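Local coordinates for sister chromatid cohesion protein (PDB 5T8V) that probably loads cohesin onto chromatin, the chain here being a long C-terminal fragment of the loader built of helical HEAT repeats, at residues N122-I127 with M197-K202. Numbering follows the deposited sequence.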
# COMPACT_ATOMS: atom_id res chain seq x y z
N ASN A 122 -23.78 34.70 -56.17
CA ASN A 122 -23.05 35.90 -55.77
C ASN A 122 -22.15 35.63 -54.56
O ASN A 122 -21.01 36.10 -54.52
CB ASN A 122 -24.02 37.04 -55.47
CG ASN A 122 -24.72 37.55 -56.72
OD1 ASN A 122 -24.27 37.30 -57.84
ND2 ASN A 122 -25.81 38.27 -56.52
N LEU A 123 -22.66 34.89 -53.58
CA LEU A 123 -21.87 34.60 -52.38
C LEU A 123 -20.58 33.87 -52.74
O LEU A 123 -19.48 34.31 -52.39
CB LEU A 123 -22.71 33.78 -51.40
CG LEU A 123 -21.97 33.24 -50.17
CD1 LEU A 123 -21.30 34.36 -49.40
CD2 LEU A 123 -22.93 32.47 -49.28
N GLU A 124 -20.71 32.74 -53.44
CA GLU A 124 -19.53 31.99 -53.86
C GLU A 124 -18.61 32.84 -54.72
O GLU A 124 -17.39 32.84 -54.54
CB GLU A 124 -19.96 30.73 -54.61
CG GLU A 124 -20.47 29.62 -53.71
CD GLU A 124 -20.83 28.36 -54.48
OE1 GLU A 124 -21.99 28.25 -54.93
OE2 GLU A 124 -19.95 27.49 -54.64
N ALA A 125 -19.19 33.57 -55.68
CA ALA A 125 -18.39 34.46 -56.51
C ALA A 125 -17.56 35.41 -55.65
O ALA A 125 -16.40 35.71 -55.98
CB ALA A 125 -19.30 35.25 -57.45
N ALA A 126 -18.12 35.87 -54.53
CA ALA A 126 -17.38 36.77 -53.65
C ALA A 126 -16.30 36.03 -52.88
O ALA A 126 -15.17 36.52 -52.73
CB ALA A 126 -18.34 37.47 -52.69
N ILE A 127 -16.62 34.84 -52.36
CA ILE A 127 -15.64 34.04 -51.62
C ILE A 127 -14.40 33.82 -52.48
O ILE A 127 -13.27 34.16 -52.10
CB ILE A 127 -16.26 32.71 -51.18
CG1 ILE A 127 -17.39 32.96 -50.18
CG2 ILE A 127 -15.21 31.79 -50.56
CD1 ILE A 127 -18.23 31.73 -49.86
N MET A 197 -18.97 25.09 -49.01
CA MET A 197 -18.03 24.71 -47.96
C MET A 197 -16.61 24.67 -48.50
O MET A 197 -15.68 25.19 -47.87
CB MET A 197 -18.42 23.36 -47.37
CG MET A 197 -19.81 23.32 -46.75
SD MET A 197 -20.01 24.54 -45.44
CE MET A 197 -20.84 23.55 -44.20
N THR A 198 -16.41 24.04 -49.66
CA THR A 198 -15.08 24.00 -50.25
C THR A 198 -14.54 25.41 -50.47
O THR A 198 -13.38 25.69 -50.16
CB THR A 198 -15.11 23.23 -51.57
OG1 THR A 198 -15.52 21.88 -51.32
CG2 THR A 198 -13.74 23.21 -52.24
N ASP A 199 -15.38 26.31 -51.00
CA ASP A 199 -14.95 27.69 -51.19
C ASP A 199 -14.49 28.30 -49.87
O ASP A 199 -13.44 28.95 -49.81
CB ASP A 199 -16.10 28.51 -51.78
CG ASP A 199 -16.52 28.01 -53.15
OD1 ASP A 199 -16.02 26.95 -53.59
OD2 ASP A 199 -17.36 28.68 -53.79
N ALA A 200 -15.26 28.09 -48.80
CA ALA A 200 -14.88 28.63 -47.50
C ALA A 200 -13.53 28.08 -47.04
O ALA A 200 -12.64 28.83 -46.63
CB ALA A 200 -15.97 28.32 -46.47
N GLN A 201 -13.36 26.75 -47.10
CA GLN A 201 -12.08 26.16 -46.73
C GLN A 201 -10.94 26.81 -47.51
O GLN A 201 -9.95 27.27 -46.92
CB GLN A 201 -12.10 24.65 -47.00
CG GLN A 201 -12.98 23.84 -46.07
CD GLN A 201 -12.78 22.34 -46.25
OE1 GLN A 201 -11.88 21.92 -46.98
NE2 GLN A 201 -13.61 21.54 -45.60
N LYS A 202 -11.07 26.86 -48.83
CA LYS A 202 -10.01 27.40 -49.68
C LYS A 202 -9.70 28.84 -49.31
O LYS A 202 -8.53 29.26 -49.36
CB LYS A 202 -10.42 27.29 -51.14
CG LYS A 202 -10.64 25.86 -51.62
CD LYS A 202 -9.32 25.12 -51.82
CE LYS A 202 -9.55 23.72 -52.38
NZ LYS A 202 -10.26 23.75 -53.71
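In Glu-124 and Asp-199 the first torsion sets CG beside the backbone N and anti to the carbonyl carbon (chi1 -77° and -62°), and the two acids meet between their helices. In Ile-127 CG1 takes that same place, which leaves CG2 anti to the backbone N, beside the carbonyl carbon, where it meets Asp-199. Residues 122-127 and 197-202 belong to helices 120-136 and 190-213, in the N-terminal part of this HEAT-repeat fragment; the axes of the two segments come within 9.7 Å of each other and are inclined at 21°. CG2 of Ile-127 carries the apolar contact: it lies 3.6 Å from CB of Asp-199 and also abuts that residue's carbonyl O. Leu-162 of helix 149-172 touches both Ile-127 and Ala-200, joining a third helix to the pair. Next to this, the side chains of Asp-199 and Glu-124 cross at about a right angle, with their carboxylate planes turned well out of parallel. OE2 of Glu-124 and OD2 of Asp-199 are both acceptors, modelled 3.0 Å apart, and no hydrogen bond links them. Two like charges thus lie close together, and the salt bridge from OD1 of Asp-199 to NE of Arg-128 probably offsets part of them.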